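PDB 4TX3: peptide synthetase, module 7 from Actinoplanes teichomyceticus, which probably recruits the haem monooxygenases that cross-link the synthetase-bound peptide, as a condensation-like X-domain of a glycopeptide antibiotic (teicoplanin) assembly line. Local coordinates for residues B[34-39]-B[228-233]; B[115-120]-B[140-145]; B[236-241]-B[420-425]; B[305-310]-B[359-364]. All blocks are in the same frame, centred on the assembly; numbering follows the deposited sequence.

All four contacts lie within the condensation-like domain. Contacts 1 and 2 meet at a bound sulfate, which R39 and R233 of contact 1 and H142 of contact 2 all hold; their centres are about 16 Å apart, and R39 O lies 3.1 Å from R143 N, a probable hydrogen bond. Contact 1 also touches contact 3, whose centre is about 17 Å from its own, through S232 OG and D425 OD1, 2.8 Å apart. Contacts 3 and 4 reach the same mixed sheet but do not touch, their nearest atoms being about 6 Å apart. Contact 2 falls within the chain span that contact 1 joins, and contact 4 within that of contact 3.

Contact 1 (B[34-39]-B[228-233]); sequences EETRGR and PAIPSR. With SO4 (sulfate ion), chain F.
R233 lies against T36, R37 and R39 along nearly its whole length. Its CB is 4.0 Å from R37 O, and CG passes T36 CG2. The chain runs extended, with CD anti (chi2 -174°), which brings CD to 3.2 Å from R37 O. NE lies beside R39 CD, and CZ has that same methylene 3.7 Å away, over the centre of the guanidinium. On the opposite face sits T36 CG2, displaced toward the rim. R233 NH1 uses an in-plane lone pair of R37 O, 2.6 Å away. R233 NH1 also donates to sulfate O3 at 3.1 Å, while NH2 turns to L29 O. The guanidinium groups stack with planes 9° apart; the like charges are probably eased by the sulfate, whose O4 also takes R39 N and NE. R39 is held beyond by A26 O and E396. This bridges the lobes of the V-shaped condensation fold: 34-39 leads into strand 40-49 of the N-terminal lobe, 228-233 into strand 235-242 of the C-terminal one. An alanine in place of R233 would probably leave R37 O without this donor, take one ligand from the sulfate and bare one face of the R39 guanidinium, which its other partners would still hold. T36 OG1 donates to P231 O at 2.9 Å, nearly along the C=O axis, and R37 N to S232 O at 3.2 Å. R37 forms a salt bridge with E112.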
loop_
_atom_site.group_PDB
_atom_site.type_symbol
_atom_site.label_atom_id
_atom_site.label_comp_id
_atom_site.label_asym_id
_atom_site.label_seq_id
_atom_site.Cartn_x
_atom_site.Cartn_y
_atom_site.Cartn_z
ATOM N N GLU B 34 17.285 -10.609 -34.347
ATOM C CA GLU B 34 16.268 -11.572 -33.957
ATOM C C GLU B 34 16.843 -12.587 -32.972
ATOM O O GLU B 34 16.156 -13.510 -32.553
ATOM C CB GLU B 34 15.678 -12.240 -35.201
ATOM C CG GLU B 34 14.168 -12.369 -35.134
ATOM C CD GLU B 34 13.439 -11.027 -35.295
ATOM O OE1 GLU B 34 14.090 -9.953 -35.413
ATOM O OE2 GLU B 34 12.190 -11.051 -35.282
ATOM N N GLU B 35 18.099 -12.368 -32.583
ATOM C CA GLU B 35 18.760 -13.125 -31.522
ATOM C C GLU B 35 18.985 -12.240 -30.287
ATOM O O GLU B 35 19.855 -12.525 -29.460
ATOM C CB GLU B 35 20.101 -13.672 -32.006
ATOM C CG GLU B 35 20.092 -14.184 -33.438
ATOM C CD GLU B 35 21.321 -13.731 -34.211
ATOM O OE1 GLU B 35 21.263 -12.657 -34.854
ATOM O OE2 GLU B 35 22.351 -14.440 -34.171
ATOM N N THR B 36 18.218 -11.154 -30.194
ATOM C CA THR B 36 18.254 -10.218 -29.067
ATOM C C THR B 36 16.983 -10.338 -28.237
ATOM O O THR B 36 15.897 -10.219 -28.792
ATOM C CB THR B 36 18.358 -8.747 -29.550
ATOM O OG1 THR B 36 19.524 -8.566 -30.363
ATOM C CG2 THR B 36 18.400 -7.780 -28.377
ATOM N N ARG B 37 17.092 -10.570 -26.931
ATOM C CA ARG B 37 15.917 -10.432 -26.050
ATOM C C ARG B 37 15.445 -8.965 -26.162
ATOM O O ARG B 37 16.280 -8.076 -26.201
ATOM C CB ARG B 37 16.278 -10.826 -24.615
ATOM C CG ARG B 37 17.193 -12.061 -24.541
ATOM C CD ARG B 37 17.512 -12.455 -23.098
ATOM N NE ARG B 37 16.299 -12.785 -22.348
ATOM C CZ ARG B 37 16.194 -12.795 -21.016
ATOM N NH1 ARG B 37 17.237 -12.484 -20.248
ATOM N NH2 ARG B 37 15.030 -13.097 -20.448
ATOM N N GLY B 38 14.152 -8.651 -26.146
ATOM C CA GLY B 38 13.133 -9.310 -25.375
ATOM C C GLY B 38 13.082 -8.477 -24.100
ATOM O O GLY B 38 13.283 -9.017 -23.008
ATOM N N ARG B 39 12.862 -7.160 -24.221
ATOM C CA ARG B 39 12.825 -6.298 -23.025
ATOM C C ARG B 39 11.449 -6.322 -22.383
ATOM O O ARG B 39 10.603 -5.442 -22.621
ATOM C CB ARG B 39 13.216 -4.868 -23.349
ATOM C CG ARG B 39 14.707 -4.653 -23.402
ATOM C CD ARG B 39 15.013 -3.337 -24.061
ATOM N NE ARG B 39 14.104 -3.103 -25.186
ATOM C CZ ARG B 39 14.073 -1.984 -25.914
ATOM N NH1 ARG B 39 14.916 -0.985 -25.645
ATOM N NH2 ARG B 39 13.201 -1.859 -26.914
ATOM N N PRO B 228 30.083 -6.377 -28.216
ATOM C CA PRO B 228 29.598 -6.636 -29.572
ATOM C C PRO B 228 28.795 -5.465 -30.109
ATOM O O PRO B 228 28.267 -4.690 -29.319
ATOM C CB PRO B 228 28.708 -7.865 -29.397
ATOM C CG PRO B 228 28.259 -7.800 -28.011
ATOM C CD PRO B 228 29.429 -7.265 -27.237
ATOM N N ALA B 229 28.697 -5.342 -31.428
ATOM C CA ALA B 229 27.901 -4.272 -32.028
ATOM C C ALA B 229 26.427 -4.388 -31.643
ATOM O O ALA B 229 25.787 -3.399 -31.284
ATOM C CB ALA B 229 28.053 -4.286 -33.536
ATOM N N ILE B 230 25.900 -5.606 -31.714
ATOM C CA ILE B 230 24.507 -5.864 -31.356
ATOM C C ILE B 230 24.390 -6.703 -30.098
ATOM O O ILE B 230 24.906 -7.817 -30.041
ATOM C CB ILE B 230 23.774 -6.589 -32.470
ATOM C CG1 ILE B 230 23.868 -5.797 -33.772
ATOM C CG2 ILE B 230 22.337 -6.832 -32.069
ATOM C CD1 ILE B 230 23.259 -6.532 -34.930
ATOM N N PRO B 231 23.686 -6.180 -29.086
ATOM C CA PRO B 231 23.619 -6.864 -27.794
ATOM C C PRO B 231 22.683 -8.062 -27.818
ATOM O O PRO B 231 21.685 -8.053 -28.534
ATOM C CB PRO B 231 23.084 -5.778 -26.863
ATOM C CG PRO B 231 22.215 -4.949 -27.752
ATOM C CD PRO B 231 22.884 -4.942 -29.101
ATOM N N SER B 232 23.007 -9.085 -27.040
ATOM C CA SER B 232 22.085 -10.186 -26.833
ATOM C C SER B 232 21.126 -9.848 -25.697
ATOM O O SER B 232 20.022 -10.373 -25.633
ATOM C CB SER B 232 22.839 -11.466 -26.511
ATOM O OG SER B 232 23.241 -11.467 -25.157
ATOM N N ARG B 233 21.566 -8.949 -24.820
ATOM C CA ARG B 233 20.872 -8.595 -23.581
ATOM C C ARG B 233 20.645 -9.779 -22.642
ATOM O O ARG B 233 19.780 -9.708 -21.769
ATOM C CB ARG B 233 19.522 -7.924 -23.866
ATOM C CG ARG B 233 19.593 -6.638 -24.662
ATOM C CD ARG B 233 18.199 -5.999 -24.756
ATOM N NE ARG B 233 18.166 -4.862 -25.669
ATOM C CZ ARG B 233 17.260 -4.679 -26.626
ATOM N NH1 ARG B 233 16.274 -5.547 -26.803
ATOM N NH2 ARG B 233 17.330 -3.609 -27.401
HETATM S S SO4 F . 12.558 -5.299 -28.043
HETATM O O1 SO4 F . 11.496 -4.388 -28.473
HETATM O O2 SO4 F . 12.278 -6.635 -28.562
HETATM O O3 SO4 F . 13.846 -4.844 -28.588
HETATM O O4 SO4 F . 12.614 -5.310 -26.576
#

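Contact 2 (B[115-120]-B[140-145]); sequences FDLTRD and TVHRIA. With SO4 (sulfate ion), chain F.
H142 opens the segment that corresponds to the HHxxxDG motif of condensation domains, here reading HRIAADD, and its imidazole is packed by L117 and F115. L117 CD1 sits over one face of the ring, a CH-pi contact 3.8 Å from the centroid and 17° off the normal. F115 comes instead to the edge, its CD1 3.8 Å from H142 CD2, though the ring pair as a whole is oblique. In return H142 CB lies over a face of F115, toward the rim. CG of H142 stands anti to the backbone N (chi1 -165°), on the side of L117 and F115. I144 N, donating to ND1 at 3.0 Å and close to the ring plane, holds the rotation of the imidazole; in the crystal H142 NE2 also donates to sulfate O1 at 2.9 Å. The loop 115-120, between helix 103-112 and strand 123-129, thus packs against the end of strand 134-142 and the turn after it. Further along, L117 CD2 and I144 CG2 meet tip to tip, 4.0 Å apart. The loop is shaped by D116, whose OD1 accepts from T118 N at 3.1 Å in an Asx turn while its backbone O accepts from both R119 N and D120 N. D120 OD2 ties back to D116 N, and R119 NH1 forms a salt bridge with D116 OD2. Outside the two segments, F115 meets H40 edge-to-face and R124 through a cation-pi contact.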
loop_
_atom_site.group_PDB
_atom_site.type_symbol
_atom_site.label_atom_id
_atom_site.label_comp_id
_atom_site.label_asym_id
_atom_site.label_seq_id
_atom_site.Cartn_x
_atom_site.Cartn_y
_atom_site.Cartn_z
ATOM N N PHE B 115 7.790 -9.018 -29.533
ATOM C CA PHE B 115 6.630 -8.228 -29.969
ATOM C C PHE B 115 6.957 -7.439 -31.231
ATOM O O PHE B 115 8.075 -6.936 -31.372
ATOM C CB PHE B 115 6.174 -7.242 -28.872
ATOM C CG PHE B 115 5.656 -7.908 -27.617
ATOM C CD1 PHE B 115 6.534 -8.265 -26.586
ATOM C CD2 PHE B 115 4.299 -8.169 -27.457
ATOM C CE1 PHE B 115 6.067 -8.867 -25.429
ATOM C CE2 PHE B 115 3.819 -8.779 -26.293
ATOM C CZ PHE B 115 4.698 -9.125 -25.283
ATOM N N ASP B 116 5.995 -7.315 -32.142
ATOM C CA ASP B 116 6.058 -6.240 -33.152
ATOM C C ASP B 116 5.081 -5.141 -32.735
ATOM O O ASP B 116 3.885 -5.197 -33.045
ATOM C CB ASP B 116 5.749 -6.766 -34.558
ATOM C CG ASP B 116 5.554 -5.651 -35.590
ATOM O OD1 ASP B 116 5.892 -4.469 -35.334
ATOM O OD2 ASP B 116 5.050 -5.962 -36.684
ATOM N N LEU B 117 5.610 -4.150 -32.026
ATOM C CA LEU B 117 4.801 -3.079 -31.437
ATOM C C LEU B 117 4.022 -2.224 -32.452
ATOM O O LEU B 117 3.179 -1.414 -32.059
ATOM C CB LEU B 117 5.700 -2.179 -30.584
ATOM C CG LEU B 117 6.400 -3.027 -29.517
ATOM C CD1 LEU B 117 7.607 -2.329 -28.902
ATOM C CD2 LEU B 117 5.377 -3.396 -28.454
ATOM N N THR B 118 4.285 -2.397 -33.747
ATOM C CA THR B 118 3.488 -1.677 -34.745
ATOM C C THR B 118 2.136 -2.358 -34.996
ATOM O O THR B 118 1.200 -1.710 -35.440
ATOM C CB THR B 118 4.242 -1.517 -36.091
ATOM O OG1 THR B 118 4.633 -2.798 -36.592
ATOM C CG2 THR B 118 5.483 -0.705 -35.886
ATOM N N ARG B 119 2.013 -3.652 -34.704
ATOM C CA ARG B 119 0.741 -4.329 -34.936
ATOM C C ARG B 119 0.273 -5.228 -33.783
ATOM O O ARG B 119 -0.846 -5.717 -33.817
ATOM C CB ARG B 119 0.804 -5.149 -36.243
ATOM C CG ARG B 119 1.758 -6.351 -36.253
ATOM C CD ARG B 119 1.700 -7.100 -37.599
ATOM N NE ARG B 119 1.948 -6.195 -38.726
ATOM C CZ ARG B 119 3.095 -6.122 -39.399
ATOM N NH1 ARG B 119 4.102 -6.920 -39.074
ATOM N NH2 ARG B 119 3.234 -5.262 -40.401
ATOM N N ASP B 120 1.105 -5.441 -32.766
ATOM C CA ASP B 120 0.709 -6.272 -31.621
ATOM C C ASP B 120 0.392 -5.443 -30.382
ATOM O O ASP B 120 1.016 -4.417 -30.146
ATOM C CB ASP B 120 1.810 -7.268 -31.239
ATOM C CG ASP B 120 2.147 -8.247 -32.345
ATOM O OD1 ASP B 120 1.287 -8.511 -33.218
ATOM O OD2 ASP B 120 3.287 -8.775 -32.320
ATOM N N THR B 140 3.180 -11.625 -19.749
ATOM C CA THR B 140 4.361 -10.914 -20.216
ATOM C C THR B 140 3.964 -9.535 -20.732
ATOM O O THR B 140 3.066 -9.420 -21.568
ATOM C CB THR B 140 5.089 -11.679 -21.340
ATOM O OG1 THR B 140 5.513 -12.963 -20.869
ATOM C CG2 THR B 140 6.300 -10.915 -21.801
ATOM N N VAL B 141 4.616 -8.485 -20.238
ATOM C CA VAL B 141 4.345 -7.137 -20.734
ATOM C C VAL B 141 5.619 -6.503 -21.301
ATOM O O VAL B 141 6.685 -6.566 -20.691
ATOM C CB VAL B 141 3.775 -6.230 -19.634
ATOM C CG1 VAL B 141 3.436 -4.891 -20.217
ATOM C CG2 VAL B 141 2.543 -6.868 -18.974
ATOM N N HIS B 142 5.515 -5.909 -22.480
ATOM C CA HIS B 142 6.639 -5.161 -23.028
ATOM C C HIS B 142 6.890 -3.862 -22.242
ATOM O O HIS B 142 5.948 -3.171 -21.832
ATOM C CB HIS B 142 6.411 -4.839 -24.503
ATOM C CG HIS B 142 7.652 -4.409 -25.203
ATOM N ND1 HIS B 142 8.178 -3.141 -25.072
ATOM C CD2 HIS B 142 8.505 -5.094 -26.006
ATOM C CE1 HIS B 142 9.290 -3.060 -25.782
ATOM N NE2 HIS B 142 9.510 -4.231 -26.355
ATOM N N ARG B 143 8.168 -3.529 -22.057
ATOM C CA ARG B 143 8.559 -2.351 -21.278
ATOM C C ARG B 143 8.101 -1.008 -21.844
ATOM O O ARG B 143 8.177 0.016 -21.137
ATOM C CB ARG B 143 10.072 -2.314 -21.098
ATOM C CG ARG B 143 10.527 -3.309 -20.070
ATOM C CD ARG B 143 11.856 -2.925 -19.497
ATOM N NE ARG B 143 11.740 -2.564 -18.086
ATOM C CZ ARG B 143 11.837 -3.446 -17.099
ATOM N NH1 ARG B 143 12.038 -4.736 -17.380
ATOM N NH2 ARG B 143 11.732 -3.045 -15.835
ATOM N N ILE B 144 7.612 -0.996 -23.085
ATOM C CA ILE B 144 6.998 0.212 -23.626
ATOM C C ILE B 144 5.669 0.511 -22.903
ATOM O O ILE B 144 5.137 1.630 -22.979
ATOM C CB ILE B 144 6.757 0.103 -25.158
ATOM C CG1 ILE B 144 6.637 1.500 -25.793
ATOM C CG2 ILE B 144 5.534 -0.782 -25.479
ATOM C CD1 ILE B 144 6.457 1.472 -27.315
ATOM N N ALA B 145 5.154 -0.482 -22.181
ATOM C CA ALA B 145 3.820 -0.381 -21.609
ATOM C C ALA B 145 3.800 -0.461 -20.092
ATOM O O ALA B 145 2.801 -0.101 -19.468
ATOM C CB ALA B 145 2.926 -1.463 -22.187
HETATM S S SO4 F . 12.558 -5.299 -28.043
HETATM O O1 SO4 F . 11.496 -4.388 -28.473
HETATM O O2 SO4 F . 12.278 -6.635 -28.562
HETATM O O3 SO4 F . 13.846 -4.844 -28.588
HETATM O O4 SO4 F . 12.614 -5.310 -26.576
#

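Contact 3 (B[236-241]-B[420-425]); sequences GTVALR and LHYAAD
G236 lies beneath the ring of Y422, its CA 4.0 Å from the ring centroid and 28° off the normal, a CH-pi contact in which the glycine contributes its backbone CA. The ring lies where a CB on this residue would come too close to OH, consistent with a glycine here. CG of Y422 stands between its backbone N and carbonyl carbon (chi1 61°), the crowded position, on the side from which the ring turns over G236. The same two residues form an antiparallel hydrogen-bonded pair: G236 N donates to Y422 O at 3.1 Å, and Y422 N to G236 O at 3.0 Å. Two strand bonds follow between V238 and L420, the shorter from L420 N to V238 O at 2.8 Å. Side chains then alternate between the faces. T237 and H421 lie side by side on one, with T237 CG2 over one face of the imidazole, toward its rim, 3.4 Å from the centroid in a CH-pi contact. On the other, V238 CG2 packs on L420 CB at 3.6 Å, while V238 CG1 reaches Y422 CE1. An alanine in place of Y422 would probably strip the cover from G236 and open a gap beside V238. Further out, V238 and Y422 face helix 429-448, where H429 touches both, with A436 against V238 and A432 against Y422. T237 and H421 both touch V392 in a loop. Strand 235-242 is the outermost of its mixed sheet within this chain, and strand 413-423 separates it from 399-407, whose L399 and F401 touch L420.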
loop_
_atom_site.group_PDB
_atom_site.type_symbol
_atom_site.label_atom_id
_atom_site.label_comp_id
_atom_site.label_asym_id
_atom_site.label_seq_id
_atom_site.Cartn_x
_atom_site.Cartn_y
_atom_site.Cartn_z
ATOM N N GLY B 236 23.010 -12.857 -16.320
ATOM C CA GLY B 236 23.204 -13.810 -15.247
ATOM C C GLY B 236 23.049 -13.087 -13.927
ATOM O O GLY B 236 22.992 -11.859 -13.900
ATOM N N THR B 237 22.979 -13.829 -12.829
ATOM C CA THR B 237 22.925 -13.201 -11.519
ATOM C C THR B 237 23.841 -13.890 -10.537
ATOM O O THR B 237 24.243 -15.020 -10.758
ATOM C CB THR B 237 21.503 -13.197 -10.933
ATOM O OG1 THR B 237 21.005 -14.537 -10.865
ATOM C CG2 THR B 237 20.575 -12.376 -11.793
ATOM N N VAL B 238 24.190 -13.175 -9.469
ATOM C CA VAL B 238 24.923 -13.711 -8.335
ATOM C C VAL B 238 24.323 -13.095 -7.073
ATOM O O VAL B 238 24.066 -11.887 -7.022
ATOM C CB VAL B 238 26.453 -13.407 -8.406
ATOM C CG1 VAL B 238 27.069 -14.047 -9.626
ATOM C CG2 VAL B 238 26.725 -11.906 -8.447
ATOM N N ALA B 239 24.070 -13.926 -6.067
ATOM C CA ALA B 239 23.513 -13.448 -4.813
ATOM C C ALA B 239 24.572 -12.709 -4.029
ATOM O O ALA B 239 25.757 -12.741 -4.361
ATOM C CB ALA B 239 22.949 -14.595 -3.989
ATOM N N LEU B 240 24.139 -12.071 -2.955
ATOM C CA LEU B 240 24.993 -11.155 -2.246
ATOM C C LEU B 240 24.350 -10.867 -0.903
ATOM O O LEU B 240 23.149 -10.581 -0.854
ATOM C CB LEU B 240 25.165 -9.892 -3.095
ATOM C CG LEU B 240 25.729 -8.559 -2.633
ATOM C CD1 LEU B 240 25.951 -7.743 -3.874
ATOM C CD2 LEU B 240 24.769 -7.831 -1.730
ATOM N N ARG B 241 25.129 -10.946 0.178
ATOM C CA ARG B 241 24.619 -10.572 1.491
ATOM C C ARG B 241 25.586 -9.682 2.273
ATOM O O ARG B 241 26.786 -9.899 2.237
ATOM C CB ARG B 241 24.299 -11.818 2.327
ATOM C CG ARG B 241 23.548 -11.467 3.618
ATOM C CD ARG B 241 23.570 -12.543 4.704
ATOM N NE ARG B 241 23.166 -11.953 5.980
ATOM C CZ ARG B 241 21.900 -11.793 6.360
ATOM N NH1 ARG B 241 20.907 -12.206 5.574
ATOM N NH2 ARG B 241 21.625 -11.225 7.525
ATOM N N LEU B 420 23.431 -9.273 -7.945
ATOM C CA LEU B 420 24.075 -8.505 -8.994
ATOM C C LEU B 420 23.687 -9.104 -10.338
ATOM O O LEU B 420 24.010 -10.253 -10.614
ATOM C CB LEU B 420 25.607 -8.501 -8.824
ATOM C CG LEU B 420 26.396 -7.919 -10.001
ATOM C CD1 LEU B 420 26.012 -6.453 -10.270
ATOM C CD2 LEU B 420 27.877 -8.033 -9.779
ATOM N N HIS B 421 22.983 -8.346 -11.168
ATOM C CA HIS B 421 22.692 -8.816 -12.512
ATOM C C HIS B 421 23.761 -8.290 -13.457
ATOM O O HIS B 421 24.193 -7.149 -13.324
ATOM C CB HIS B 421 21.301 -8.372 -12.951
ATOM C CG HIS B 421 20.200 -8.866 -12.059
ATOM N ND1 HIS B 421 19.145 -9.618 -12.524
ATOM C CD2 HIS B 421 19.986 -8.703 -10.733
ATOM C CE1 HIS B 421 18.331 -9.901 -11.523
ATOM N NE2 HIS B 421 18.818 -9.359 -10.425
ATOM N N TYR B 422 24.206 -9.110 -14.400
ATOM C CA TYR B 422 25.255 -8.662 -15.309
ATOM C C TYR B 422 25.003 -9.106 -16.725
ATOM O O TYR B 422 24.304 -10.087 -16.976
ATOM C CB TYR B 422 26.625 -9.179 -14.863
ATOM C CG TYR B 422 26.693 -10.684 -14.841
ATOM C CD1 TYR B 422 26.245 -11.401 -13.733
ATOM C CD2 TYR B 422 27.185 -11.396 -15.929
ATOM C CE1 TYR B 422 26.294 -12.782 -13.704
ATOM C CE2 TYR B 422 27.231 -12.782 -15.910
ATOM C CZ TYR B 422 26.786 -13.465 -14.795
ATOM O OH TYR B 422 26.837 -14.840 -14.764
ATOM N N ALA B 423 25.609 -8.381 -17.651
ATOM C CA ALA B 423 25.469 -8.669 -19.066
ATOM C C ALA B 423 26.376 -9.844 -19.408
ATOM O O ALA B 423 27.600 -9.707 -19.424
ATOM C CB ALA B 423 25.811 -7.441 -19.900
ATOM N N ALA B 424 25.779 -11.001 -19.676
ATOM C CA ALA B 424 26.575 -12.218 -19.867
ATOM C C ALA B 424 27.483 -12.124 -21.101
ATOM O O ALA B 424 28.482 -12.826 -21.192
ATOM C CB ALA B 424 25.667 -13.437 -19.957
ATOM N N ASP B 425 27.138 -11.234 -22.026
ATOM C CA ASP B 425 27.962 -10.956 -23.196
ATOM C C ASP B 425 29.348 -10.459 -22.816
ATOM O O ASP B 425 30.320 -10.692 -23.535
ATOM C CB ASP B 425 27.297 -9.899 -24.083
ATOM C CG ASP B 425 26.304 -10.485 -25.061
ATOM O OD1 ASP B 425 25.986 -11.689 -24.949
ATOM O OD2 ASP B 425 25.841 -9.736 -25.943
#

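Contact 4 (B[305-310]-B[359-364]); sequences ARPFPV and PVYQVG
The phenol ring of Y361 meets two prolines of 305-310 in different ways. P307 CB lies at the edge, near the ring plane, with the hydroxyl OH 3.5 Å away. P309 CB comes in obliquely and is nearest CD1, at 3.8 Å. The imidazole of H358 makes a further, edge-to-face pair with the tyrosine. P309 has a second neighbour in V360, whose CG1 is 3.7 Å from P309 CB and stands anti to its own backbone N (chi1 -173°). The two side chains cross obliquely, and no hydrogen bond joins the segments; this is apolar packing. V360 has positive phi, 65°, and Y361 N donates back to P359 O at 2.6 Å, which fits a classic gamma turn centred on V360. That tight turn puts V360 against P309, and Y361, next in sequence, against both P307 and P309. Strand 281-288 lies between the strands of the two segments, its I284 backbone-bonded to V310 and its G285 to V363, while its V283 is touched by both P309 and Y361. P307 also meets R22 of helix 21-28 and F342.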
loop_
_atom_site.group_PDB
_atom_site.type_symbol
_atom_site.label_atom_id
_atom_site.label_comp_id
_atom_site.label_asym_id
_atom_site.label_seq_id
_atom_site.Cartn_x
_atom_site.Cartn_y
_atom_site.Cartn_z
ATOM N N ALA B 305 8.569 4.391 -14.540
ATOM C CA ALA B 305 9.791 4.420 -13.750
ATOM C C ALA B 305 10.854 5.193 -14.529
ATOM O O ALA B 305 10.945 5.061 -15.746
ATOM C CB ALA B 305 10.263 2.994 -13.390
ATOM N N ARG B 306 11.639 6.009 -13.831
ATOM C CA ARG B 306 12.531 6.982 -14.491
ATOM C C ARG B 306 13.992 6.834 -14.108
ATOM O O ARG B 306 14.341 6.940 -12.920
ATOM C CB ARG B 306 12.080 8.384 -14.138
ATOM C CG ARG B 306 11.503 8.394 -12.765
ATOM C CD ARG B 306 10.591 9.539 -12.529
ATOM N NE ARG B 306 10.196 9.508 -11.142
ATOM C CZ ARG B 306 10.167 10.580 -10.371
ATOM N NH1 ARG B 306 10.528 11.757 -10.879
ATOM N NH2 ARG B 306 9.811 10.467 -9.091
ATOM N N PRO B 307 14.854 6.589 -15.110
ATOM C CA PRO B 307 16.307 6.554 -14.906
ATOM C C PRO B 307 16.799 7.886 -14.365
ATOM O O PRO B 307 16.229 8.933 -14.661
ATOM C CB PRO B 307 16.863 6.287 -16.306
ATOM C CG PRO B 307 15.729 5.654 -17.049
ATOM C CD PRO B 307 14.490 6.319 -16.508
ATOM N N PHE B 308 17.848 7.824 -13.560
ATOM C CA PHE B 308 18.327 8.950 -12.779
ATOM C C PHE B 308 19.834 8.749 -12.542
ATOM O O PHE B 308 20.244 7.974 -11.662
ATOM C CB PHE B 308 17.549 9.043 -11.460
ATOM C CG PHE B 308 18.086 10.072 -10.499
ATOM C CD1 PHE B 308 18.245 11.397 -10.896
ATOM C CD2 PHE B 308 18.432 9.715 -9.198
ATOM C CE1 PHE B 308 18.742 12.359 -10.012
ATOM C CE2 PHE B 308 18.935 10.662 -8.302
ATOM C CZ PHE B 308 19.094 11.992 -8.715
ATOM N N PRO B 309 20.663 9.418 -13.359
ATOM C CA PRO B 309 22.122 9.297 -13.333
ATOM C C PRO B 309 22.748 10.312 -12.404
ATOM O O PRO B 309 22.380 11.477 -12.461
ATOM C CB PRO B 309 22.511 9.584 -14.778
ATOM C CG PRO B 309 21.483 10.590 -15.201
ATOM C CD PRO B 309 20.205 10.196 -14.519
ATOM N N VAL B 310 23.673 9.880 -11.559
ATOM C CA VAL B 310 24.371 10.805 -10.681
ATOM C C VAL B 310 25.866 10.673 -10.894
ATOM O O VAL B 310 26.433 9.578 -10.841
ATOM C CB VAL B 310 24.001 10.584 -9.202
ATOM C CG1 VAL B 310 24.898 11.425 -8.299
ATOM C CG2 VAL B 310 22.524 10.946 -8.983
ATOM N N PRO B 359 23.475 4.414 -22.661
ATOM C CA PRO B 359 24.035 5.772 -22.643
ATOM C C PRO B 359 24.159 6.363 -21.226
ATOM O O PRO B 359 23.412 5.944 -20.333
ATOM C CB PRO B 359 23.023 6.560 -23.472
ATOM C CG PRO B 359 21.745 5.836 -23.251
ATOM C CD PRO B 359 22.103 4.399 -23.197
ATOM N N VAL B 360 25.084 7.314 -21.043
ATOM C CA VAL B 360 25.321 8.005 -19.769
ATOM C C VAL B 360 25.848 7.096 -18.654
ATOM O O VAL B 360 26.870 7.407 -18.054
ATOM C CB VAL B 360 24.052 8.707 -19.235
ATOM C CG1 VAL B 360 24.394 9.562 -18.005
ATOM C CG2 VAL B 360 23.409 9.548 -20.308
ATOM N N TYR B 361 25.152 6.001 -18.343
ATOM C CA TYR B 361 25.685 5.066 -17.353
ATOM C C TYR B 361 25.478 3.609 -17.726
ATOM O O TYR B 361 24.530 3.256 -18.420
ATOM C CB TYR B 361 25.095 5.332 -15.956
ATOM C CG TYR B 361 23.619 5.054 -15.803
ATOM C CD1 TYR B 361 22.670 6.019 -16.127
ATOM C CD2 TYR B 361 23.171 3.828 -15.305
ATOM C CE1 TYR B 361 21.317 5.766 -15.973
ATOM C CE2 TYR B 361 21.823 3.560 -15.149
ATOM C CZ TYR B 361 20.899 4.535 -15.483
ATOM O OH TYR B 361 19.553 4.272 -15.322
ATOM N N GLN B 362 26.390 2.771 -17.244
ATOM C CA GLN B 362 26.404 1.356 -17.562
ATOM C C GLN B 362 26.331 0.517 -16.274
ATOM O O GLN B 362 26.190 -0.717 -16.319
ATOM C CB GLN B 362 27.657 1.011 -18.378
ATOM C CG GLN B 362 27.756 1.725 -19.727
ATOM C CD GLN B 362 28.187 3.178 -19.602
ATOM O OE1 GLN B 362 29.116 3.494 -18.868
ATOM N NE2 GLN B 362 27.501 4.070 -20.311
ATOM N N VAL B 363 26.432 1.197 -15.131
ATOM C CA VAL B 363 26.301 0.564 -13.824
ATOM C C VAL B 363 25.096 1.127 -13.082
ATOM O O VAL B 363 24.987 2.345 -12.913
ATOM C CB VAL B 363 27.558 0.768 -12.962
ATOM C CG1 VAL B 363 27.429 0.001 -11.629
ATOM C CG2 VAL B 363 28.792 0.333 -13.732
ATOM N N GLY B 364 24.193 0.248 -12.642
ATOM C CA GLY B 364 22.998 0.678 -11.942
ATOM C C GLY B 364 22.948 0.190 -10.507
ATOM O O GLY B 364 23.485 -0.880 -10.184
#